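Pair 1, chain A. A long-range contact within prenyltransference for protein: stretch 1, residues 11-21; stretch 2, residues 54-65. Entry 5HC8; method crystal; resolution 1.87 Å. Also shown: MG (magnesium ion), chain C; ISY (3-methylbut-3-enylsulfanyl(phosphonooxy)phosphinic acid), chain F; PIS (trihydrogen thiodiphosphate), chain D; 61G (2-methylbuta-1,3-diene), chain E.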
# COMPACT_ATOMS: atom_id res chain seq x y z
N VAL A 11 21.71 7.51 3.80
CA VAL A 11 21.07 7.22 2.51
C VAL A 11 21.09 5.72 2.16
O VAL A 11 20.94 5.34 1.01
CB VAL A 11 21.79 7.98 1.37
CG1 VAL A 11 21.70 9.50 1.58
CG2 VAL A 11 23.26 7.54 1.27
N THR A 12 21.31 4.87 3.15
CA THR A 12 21.21 3.43 2.98
C THR A 12 19.94 2.97 3.71
O THR A 12 19.83 3.18 4.90
CB THR A 12 22.38 2.71 3.64
OG1 THR A 12 23.58 3.01 2.95
CG2 THR A 12 22.17 1.21 3.59
N PRO A 13 19.01 2.34 3.00
CA PRO A 13 17.76 1.90 3.65
C PRO A 13 18.02 0.90 4.80
O PRO A 13 18.80 -0.03 4.64
CB PRO A 13 16.98 1.24 2.50
CG PRO A 13 17.92 1.09 1.36
CD PRO A 13 19.06 2.05 1.57
N ASN A 14 17.29 1.00 5.88
CA ASN A 14 17.34 -0.03 6.88
C ASN A 14 16.69 -1.33 6.37
O ASN A 14 17.24 -2.44 6.56
CB ASN A 14 16.63 0.40 8.17
CG ASN A 14 17.37 1.49 8.89
OD1 ASN A 14 18.58 1.53 8.88
ND2 ASN A 14 16.64 2.41 9.45
N HIS A 15 15.50 -1.20 5.81
CA HIS A 15 14.71 -2.39 5.38
C HIS A 15 14.44 -2.27 3.91
O HIS A 15 13.85 -1.26 3.45
CB HIS A 15 13.41 -2.43 6.19
CG HIS A 15 12.48 -3.55 5.88
ND1 HIS A 15 11.24 -3.67 6.51
CD2 HIS A 15 12.56 -4.58 5.01
CE1 HIS A 15 10.62 -4.74 6.04
NE2 HIS A 15 11.41 -5.32 5.15
N VAL A 16 14.89 -3.30 3.15
CA VAL A 16 14.54 -3.41 1.71
C VAL A 16 13.68 -4.65 1.52
O VAL A 16 14.05 -5.73 2.05
CB VAL A 16 15.83 -3.49 0.80
CG1 VAL A 16 15.46 -3.69 -0.69
CG2 VAL A 16 16.64 -2.21 0.98
N ALA A 17 12.56 -4.52 0.77
CA ALA A 17 11.71 -5.64 0.47
C ALA A 17 11.58 -5.83 -0.98
O ALA A 17 11.46 -4.87 -1.72
CB ALA A 17 10.30 -5.49 1.10
N ILE A 18 11.50 -7.09 -1.39
CA ILE A 18 11.41 -7.45 -2.78
C ILE A 18 10.24 -8.34 -3.14
O ILE A 18 10.02 -9.37 -2.53
CB ILE A 18 12.69 -8.21 -3.23
CG1 ILE A 18 13.94 -7.35 -2.97
CG2 ILE A 18 12.60 -8.55 -4.70
CD1 ILE A 18 15.26 -7.99 -3.37
N ILE A 19 9.45 -7.89 -4.11
CA ILE A 19 8.41 -8.71 -4.73
C ILE A 19 8.92 -9.37 -5.99
O ILE A 19 9.17 -8.71 -6.99
CB ILE A 19 7.15 -7.85 -5.05
CG1 ILE A 19 6.58 -7.25 -3.77
CG2 ILE A 19 6.08 -8.61 -5.78
CD1 ILE A 19 5.39 -6.33 -4.01
N ILE A 20 9.04 -10.70 -5.97
CA ILE A 20 9.51 -11.48 -7.11
C ILE A 20 8.35 -11.81 -8.02
O ILE A 20 7.21 -12.08 -7.57
CB ILE A 20 10.31 -12.77 -6.64
CG1 ILE A 20 9.43 -13.75 -5.90
CG2 ILE A 20 11.47 -12.38 -5.70
CD1 ILE A 20 10.17 -14.90 -5.27
N ASP A 21 8.61 -11.72 -9.32
CA ASP A 21 7.57 -11.88 -10.30
C ASP A 21 8.19 -12.11 -11.67
O ASP A 21 9.38 -11.78 -11.87
CB ASP A 21 6.66 -10.63 -10.28
CG ASP A 21 5.24 -10.89 -10.82
OD1 ASP A 21 4.85 -12.06 -10.71
OD2 ASP A 21 4.62 -9.97 -11.43
N GLN A 54 26.46 -6.73 2.35
CA GLN A 54 27.67 -5.96 2.07
C GLN A 54 27.33 -4.52 2.07
O GLN A 54 28.12 -3.68 2.49
CB GLN A 54 28.21 -6.27 0.69
CG GLN A 54 28.80 -7.67 0.47
CD GLN A 54 29.11 -7.88 -1.03
OE1 GLN A 54 29.61 -6.96 -1.73
NE2 GLN A 54 28.75 -9.07 -1.55
N LEU A 55 26.14 -4.19 1.60
CA LEU A 55 25.77 -2.78 1.50
C LEU A 55 25.36 -2.18 2.84
O LEU A 55 25.09 -1.01 2.94
CB LEU A 55 24.63 -2.60 0.49
CG LEU A 55 24.98 -2.77 -0.97
CD1 LEU A 55 23.71 -2.96 -1.75
CD2 LEU A 55 25.74 -1.60 -1.58
N GLY A 56 25.28 -2.98 3.89
CA GLY A 56 24.90 -2.43 5.17
C GLY A 56 23.40 -2.29 5.35
O GLY A 56 22.95 -1.60 6.25
N ILE A 57 22.61 -2.95 4.52
CA ILE A 57 21.17 -3.02 4.77
C ILE A 57 20.95 -3.91 6.04
O ILE A 57 21.62 -4.87 6.25
CB ILE A 57 20.47 -3.58 3.53
CG1 ILE A 57 20.55 -2.57 2.37
CG2 ILE A 57 19.01 -4.00 3.84
CD1 ILE A 57 20.27 -3.22 1.04
N LYS A 58 20.03 -3.51 6.88
CA LYS A 58 19.80 -4.15 8.15
C LYS A 58 18.75 -5.25 8.06
O LYS A 58 18.85 -6.22 8.75
CB LYS A 58 19.42 -3.14 9.19
CG LYS A 58 20.58 -2.19 9.51
CD LYS A 58 20.13 -1.13 10.46
CE LYS A 58 21.28 -0.16 10.81
NZ LYS A 58 20.70 1.09 11.39
N LEU A 59 17.78 -5.08 7.19
CA LEU A 59 16.82 -6.14 6.93
C LEU A 59 16.47 -6.24 5.45
O LEU A 59 16.14 -5.24 4.83
CB LEU A 59 15.59 -5.86 7.85
CG LEU A 59 14.34 -6.63 7.36
CD1 LEU A 59 14.56 -8.11 7.49
CD2 LEU A 59 13.16 -6.15 8.17
N LEU A 60 16.59 -7.43 4.90
CA LEU A 60 16.14 -7.73 3.53
C LEU A 60 14.98 -8.72 3.63
O LEU A 60 15.15 -9.81 4.22
CB LEU A 60 17.18 -8.43 2.75
CG LEU A 60 16.78 -8.67 1.28
CD1 LEU A 60 16.76 -7.34 0.50
CD2 LEU A 60 17.69 -9.66 0.61
N THR A 61 13.84 -8.34 3.12
CA THR A 61 12.68 -9.26 3.02
C THR A 61 12.44 -9.68 1.59
O THR A 61 12.38 -8.82 0.70
CB THR A 61 11.43 -8.57 3.56
OG1 THR A 61 11.58 -8.31 4.96
CG2 THR A 61 10.22 -9.49 3.38
N ILE A 62 12.36 -10.99 1.34
CA ILE A 62 11.98 -11.50 0.02
C ILE A 62 10.63 -12.17 0.15
O ILE A 62 10.39 -13.06 0.98
CB ILE A 62 13.00 -12.49 -0.56
CG1 ILE A 62 14.35 -11.82 -0.76
CG2 ILE A 62 12.46 -13.14 -1.82
CD1 ILE A 62 15.48 -12.78 -1.17
N TRP A 63 9.67 -11.68 -0.62
CA TRP A 63 8.31 -12.29 -0.62
C TRP A 63 8.24 -13.39 -1.62
O TRP A 63 8.48 -13.16 -2.81
CB TRP A 63 7.26 -11.29 -1.03
CG TRP A 63 5.83 -11.69 -0.78
CD1 TRP A 63 5.30 -12.49 0.22
CD2 TRP A 63 4.71 -11.19 -1.50
NE1 TRP A 63 3.93 -12.50 0.13
CE2 TRP A 63 3.55 -11.66 -0.87
CE3 TRP A 63 4.58 -10.30 -2.56
CZ2 TRP A 63 2.27 -11.35 -1.37
CZ3 TRP A 63 3.34 -10.04 -3.03
CH2 TRP A 63 2.21 -10.52 -2.41
N ALA A 64 7.93 -14.61 -1.16
CA ALA A 64 8.00 -15.81 -2.05
C ALA A 64 6.62 -16.44 -2.32
O ALA A 64 6.42 -17.17 -3.28
CB ALA A 64 8.90 -16.85 -1.46
N LEU A 65 5.65 -16.19 -1.44
CA LEU A 65 4.41 -16.93 -1.63
C LEU A 65 3.32 -16.20 -0.89
O LEU A 65 3.46 -15.97 0.28
CB LEU A 65 4.59 -18.34 -1.13
CG LEU A 65 3.40 -19.21 -1.51
CD1 LEU A 65 3.51 -19.74 -2.93
CD2 LEU A 65 3.28 -20.39 -0.55
MG MG C . 3.14 -13.05 -11.48
P1 ISY F . -0.33 -10.80 -9.39
O2 ISY F . 0.32 -11.83 -8.26
P3 ISY F . 1.67 -12.65 -8.33
O4 ISY F . 0.79 -10.18 -10.31
O5 ISY F . -1.23 -9.70 -8.76
O6 ISY F . -1.23 -11.70 -10.23
O7 ISY F . 1.95 -13.09 -9.73
O8 ISY F . 1.64 -13.76 -7.19
S9 ISY F . 3.18 -11.20 -7.91
C10 ISY F . 3.12 -11.18 -6.13
C11 ISY F . 4.43 -11.84 -5.79
C12 ISY F . 4.52 -12.94 -4.77
C13 ISY F . 5.83 -13.52 -4.48
C14 ISY F . 3.31 -13.59 -4.21
P1 PIS D . 4.45 -14.66 -13.94
O1 PIS D . 4.91 -15.82 -12.93
P2 PIS D . 5.22 -15.75 -11.37
S1 PIS D . 3.93 -14.90 -10.80
O2 PIS D . 4.29 -13.28 -13.26
O3 PIS D . 5.45 -14.60 -15.09
O4 PIS D . 6.49 -14.99 -11.29
O5 PIS D . 3.01 -15.09 -14.37
O6 PIS D . 5.24 -17.28 -10.88
CAC 61G E . 4.96 -16.87 -6.26
CAE 61G E . 6.37 -17.18 -6.82
CAB 61G E . 7.54 -17.74 -6.05
CAD 61G E . 6.65 -16.72 -8.14
CAA 61G E . 5.51 -16.17 -8.79
O HOH W 1 2.38 -11.24 -12.06
O HOH W 2 1.47 -14.11 -12.52

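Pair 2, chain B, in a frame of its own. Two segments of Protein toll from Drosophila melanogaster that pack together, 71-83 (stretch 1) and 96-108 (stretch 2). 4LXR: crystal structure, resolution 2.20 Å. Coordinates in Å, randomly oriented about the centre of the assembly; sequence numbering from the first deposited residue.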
# COMPACT_ATOMS: atom_id res chain seq x y z
N GLU B 71 30.30 21.47 28.97
CA GLU B 71 28.96 21.11 29.43
C GLU B 71 28.23 20.22 28.42
O GLU B 71 28.19 20.51 27.23
CB GLU B 71 28.12 22.33 29.78
CG GLU B 71 26.78 21.95 30.43
CD GLU B 71 26.07 23.12 31.08
OE1 GLU B 71 26.65 24.23 31.12
OE2 GLU B 71 24.92 22.94 31.54
N VAL B 72 27.64 19.14 28.91
CA VAL B 72 26.92 18.24 28.02
C VAL B 72 25.77 17.58 28.79
O VAL B 72 25.90 17.28 29.97
CB VAL B 72 27.90 17.23 27.38
CG1 VAL B 72 28.27 16.10 28.36
CG2 VAL B 72 27.33 16.69 26.10
N ASP B 73 24.63 17.39 28.12
CA ASP B 73 23.41 16.93 28.79
C ASP B 73 23.43 15.44 29.15
O ASP B 73 23.09 15.03 30.27
CB ASP B 73 22.17 17.26 27.93
CG ASP B 73 20.92 16.48 28.34
OD1 ASP B 73 20.37 16.73 29.44
OD2 ASP B 73 20.47 15.64 27.54
N ARG B 74 23.86 14.63 28.19
CA ARG B 74 23.78 13.19 28.30
C ARG B 74 25.15 12.55 28.05
O ARG B 74 25.82 12.86 27.06
CB ARG B 74 22.73 12.67 27.30
CG ARG B 74 22.47 11.18 27.39
CD ARG B 74 21.29 10.75 26.52
NE ARG B 74 21.67 10.62 25.11
CZ ARG B 74 21.22 11.40 24.14
NH1 ARG B 74 21.63 11.21 22.89
NH2 ARG B 74 20.35 12.38 24.41
N VAL B 75 25.57 11.66 28.95
CA VAL B 75 26.74 10.82 28.69
C VAL B 75 26.26 9.41 28.56
O VAL B 75 25.58 8.90 29.45
CB VAL B 75 27.77 10.86 29.81
CG1 VAL B 75 28.91 9.88 29.51
CG2 VAL B 75 28.31 12.25 29.98
N GLN B 76 26.59 8.77 27.44
CA GLN B 76 26.19 7.38 27.24
C GLN B 76 27.44 6.55 27.04
O GLN B 76 28.21 6.80 26.11
CB GLN B 76 25.28 7.26 26.02
CG GLN B 76 24.80 5.84 25.75
CD GLN B 76 23.83 5.75 24.59
OE1 GLN B 76 24.23 5.80 23.42
NE2 GLN B 76 22.56 5.63 24.90
N MET B 77 27.64 5.56 27.89
CA MET B 77 28.82 4.70 27.84
C MET B 77 28.36 3.30 27.49
O MET B 77 27.46 2.77 28.14
CB MET B 77 29.57 4.71 29.18
CG MET B 77 30.21 6.06 29.53
SD MET B 77 31.01 6.10 31.16
CE MET B 77 32.58 5.34 30.72
N ARG B 78 28.96 2.70 26.47
CA ARG B 78 28.52 1.41 25.97
C ARG B 78 29.66 0.41 25.88
O ARG B 78 30.71 0.70 25.27
CB ARG B 78 27.88 1.56 24.58
CG ARG B 78 26.51 2.22 24.61
CD ARG B 78 25.94 2.47 23.20
NE ARG B 78 25.58 1.24 22.50
CZ ARG B 78 25.28 1.19 21.20
NH1 ARG B 78 25.30 2.30 20.47
NH2 ARG B 78 24.97 0.03 20.62
N ARG B 79 29.45 -0.77 26.47
CA ARG B 79 30.41 -1.88 26.43
C ARG B 79 31.70 -1.57 27.19
O ARG B 79 32.75 -2.20 26.98
CB ARG B 79 30.72 -2.31 24.98
CG ARG B 79 29.50 -2.33 24.08
CD ARG B 79 29.82 -2.81 22.67
NE ARG B 79 29.68 -4.25 22.55
CZ ARG B 79 29.27 -4.88 21.45
NH1 ARG B 79 29.17 -6.20 21.43
NH2 ARG B 79 28.95 -4.18 20.36
N CYS B 80 31.63 -0.60 28.10
CA CYS B 80 32.81 -0.22 28.87
C CYS B 80 32.93 -1.06 30.13
O CYS B 80 31.94 -1.61 30.61
CB CYS B 80 32.78 1.28 29.21
SG CYS B 80 32.69 2.35 27.70
N MET B 81 34.15 -1.17 30.65
CA MET B 81 34.37 -1.89 31.90
C MET B 81 34.21 -0.93 33.05
O MET B 81 34.60 0.24 32.95
CB MET B 81 35.77 -2.51 31.94
CG MET B 81 35.97 -3.49 30.80
SD MET B 81 37.58 -4.25 30.76
CE MET B 81 37.51 -5.25 32.25
N LEU B 82 33.62 -1.42 34.14
CA LEU B 82 33.59 -0.65 35.37
C LEU B 82 35.03 -0.43 35.82
O LEU B 82 35.84 -1.37 35.87
CB LEU B 82 32.77 -1.36 36.45
CG LEU B 82 31.28 -1.36 36.08
CD1 LEU B 82 30.47 -2.33 36.96
CD2 LEU B 82 30.72 0.06 36.14
N PRO B 83 35.37 0.83 36.13
CA PRO B 83 36.76 1.26 36.29
C PRO B 83 37.38 0.92 37.65
O PRO B 83 37.98 1.79 38.28
CB PRO B 83 36.66 2.77 36.09
CG PRO B 83 35.31 3.12 36.55
CD PRO B 83 34.43 1.96 36.19
N GLY B 96 37.10 16.03 30.42
CA GLY B 96 36.65 17.40 30.62
C GLY B 96 35.14 17.57 30.48
O GLY B 96 34.67 18.64 30.08
N ILE B 97 34.39 16.52 30.81
CA ILE B 97 32.93 16.57 30.71
C ILE B 97 32.37 17.29 31.93
O ILE B 97 32.77 17.00 33.06
CB ILE B 97 32.33 15.16 30.61
CG1 ILE B 97 32.61 14.57 29.22
CG2 ILE B 97 30.82 15.19 30.87
CD1 ILE B 97 32.33 13.10 29.10
N VAL B 98 31.50 18.27 31.72
CA VAL B 98 31.01 19.07 32.84
C VAL B 98 29.52 18.89 33.10
O VAL B 98 28.71 18.94 32.17
CB VAL B 98 31.36 20.57 32.67
CG1 VAL B 98 30.63 21.42 33.70
CG2 VAL B 98 32.88 20.78 32.79
N SER B 99 29.18 18.67 34.37
CA SER B 99 27.80 18.63 34.85
C SER B 99 26.80 17.95 33.92
O SER B 99 25.87 18.59 33.42
CB SER B 99 27.33 20.06 35.17
OG SER B 99 27.29 20.85 34.00
N PRO B 100 26.98 16.65 33.69
CA PRO B 100 25.97 15.97 32.88
C PRO B 100 24.68 15.82 33.68
O PRO B 100 24.72 15.84 34.90
CB PRO B 100 26.60 14.59 32.66
CG PRO B 100 27.40 14.37 33.90
CD PRO B 100 28.00 15.72 34.19
N THR B 101 23.56 15.67 32.99
CA THR B 101 22.24 15.51 33.59
C THR B 101 21.88 14.02 33.64
O THR B 101 21.12 13.54 34.49
CB THR B 101 21.21 16.28 32.71
OG1 THR B 101 21.15 17.64 33.13
CG2 THR B 101 19.81 15.67 32.78
N THR B 102 22.45 13.29 32.68
CA THR B 102 22.07 11.92 32.40
C THR B 102 23.33 11.11 32.21
O THR B 102 24.22 11.50 31.45
CB THR B 102 21.21 11.85 31.12
OG1 THR B 102 19.95 12.48 31.36
CG2 THR B 102 20.96 10.42 30.66
N LEU B 103 23.41 9.99 32.92
CA LEU B 103 24.47 9.00 32.69
C LEU B 103 23.81 7.67 32.35
O LEU B 103 22.98 7.17 33.13
CB LEU B 103 25.37 8.81 33.92
CG LEU B 103 26.43 7.69 33.80
CD1 LEU B 103 27.43 7.96 32.65
CD2 LEU B 103 27.19 7.45 35.14
N ILE B 104 24.18 7.12 31.20
CA ILE B 104 23.75 5.79 30.75
C ILE B 104 25.00 4.91 30.72
O ILE B 104 26.05 5.31 30.21
CB ILE B 104 23.11 5.88 29.36
CG1 ILE B 104 21.75 6.59 29.46
CG2 ILE B 104 22.99 4.50 28.69
CD1 ILE B 104 21.37 7.30 28.23
N PHE B 105 24.92 3.73 31.32
CA PHE B 105 26.05 2.82 31.34
C PHE B 105 25.51 1.46 30.96
O PHE B 105 24.92 0.76 31.79
CB PHE B 105 26.74 2.78 32.72
CG PHE B 105 28.11 2.14 32.70
CD1 PHE B 105 28.26 0.75 32.70
CD2 PHE B 105 29.25 2.94 32.69
CE1 PHE B 105 29.52 0.18 32.70
CE2 PHE B 105 30.53 2.37 32.67
CZ PHE B 105 30.67 0.99 32.67
N GLU B 106 25.71 1.09 29.70
CA GLU B 106 25.20 -0.14 29.13
C GLU B 106 26.37 -1.01 28.69
O GLU B 106 27.07 -0.67 27.74
CB GLU B 106 24.31 0.20 27.94
CG GLU B 106 23.76 -0.97 27.18
CD GLU B 106 22.97 -0.50 25.96
OE1 GLU B 106 23.53 -0.55 24.84
OE2 GLU B 106 21.81 -0.05 26.12
N SER B 107 26.58 -2.15 29.36
CA SER B 107 27.73 -2.98 29.01
C SER B 107 27.61 -4.44 29.40
O SER B 107 27.13 -4.76 30.48
CB SER B 107 29.02 -2.41 29.62
OG SER B 107 30.10 -3.32 29.43
N ASP B 108 28.11 -5.32 28.53
CA ASP B 108 28.21 -6.74 28.83
C ASP B 108 29.65 -7.14 29.13
O ASP B 108 29.99 -8.32 29.21
CB ASP B 108 27.65 -7.55 27.66
CG ASP B 108 26.19 -7.23 27.40
OD1 ASP B 108 25.46 -6.89 28.36
OD2 ASP B 108 25.77 -7.30 26.23
O HOH W 3 19.41 13.04 28.51

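Both pairs place two neighbouring strands side by side and parallel. In pair 1 these are 15-19 and the strand beginning at Leu59(A); their directions differ by 14°. In pair 2 the strand ending at Arg78(B) lies beside 102-106, 7° apart. In both, the axes approach to 4.7 Å. Fourteen central residues superpose with an RMSD of 0.5 Å.

The ladder of main-chain bonds is the same. Val16(A) N donates to Leu59(A) O (2.9 Å), and Thr61(A) N to Val16(A) O (2.8 Å). The matched bonds in pair 2 run from Val75(B) N to Thr102(B) O (2.8 Å) and from Ile104(B) N to Val75(B) O (2.9 Å). The start also matches. Asn14(A) O accepts from Leu59(A) N (2.8 Å) and weakly from Lys58(A) N (3.0 Å). Asp73(B) O also takes two bonds, but the weak one comes from Thr102(B) N (3.0 Å) and the better one from Thr101(B) N (2.8 Å).

One face carries Val16(A), Ile18(A), Leu60(A) and Ile62(A), matched by Val75(B), Met77(B), Leu103(B) and Phe105(B). It is apolar in both. The valine is shared and is t in each. Val16(A) CG2 meets Ile57(A) CD1 at 3.8 Å; Val75(B) CG2 meets Pro100(B) CB, at the matched position, at 3.9 Å. The leucine is also shared, with the same t, p rotamer. Ile18(A) CD1 reaches Leu60(A) CD1 at 4.2 Å, and Met77(B) SD reaches Leu103(B) CD1 at 4.3 Å. The next position differs. Ile62(A) CG2 touches Ile20(A) CG2 at 4.1 Å. Phe105(B) offers a ring instead: Leu82(B) CD2 lies over one face, 3.6 Å from Phe105(B) CZ, and Met77(B) SD sits obliquely, 3.9 Å from Phe105(B) CD2.

The other face varies more. His15(A) presents its ring to Leu59(A), whose CD2 lies over the ring face, 3.5 Å from His15(A) CG. His15(A) NE2 and Thr61(A) OG1 share a hydrogen bond of 3.0 Å. Pair 2 uses aliphatic contacts here: Arg74(B) CG to Thr102(B) CG2 at 3.7 Å, and Arg74(B) CD to Ile104(B) CD1 at 3.9 Å. Small Ala17(A) has its CB 4.1 Å from Thr61(A) CB; the longer Gln76(B) lays its CG 3.7 Å from Ile104(B) CG2. Farther along, Ile19(A) CG1 packs on Trp63(A) CE3 at 3.8 Å. The matched residues form a salt bridge, Arg78(B) NE to Glu106(B) OE1 at 3.6 Å. Charge pairing thus replaces apolar packing on the same backbone.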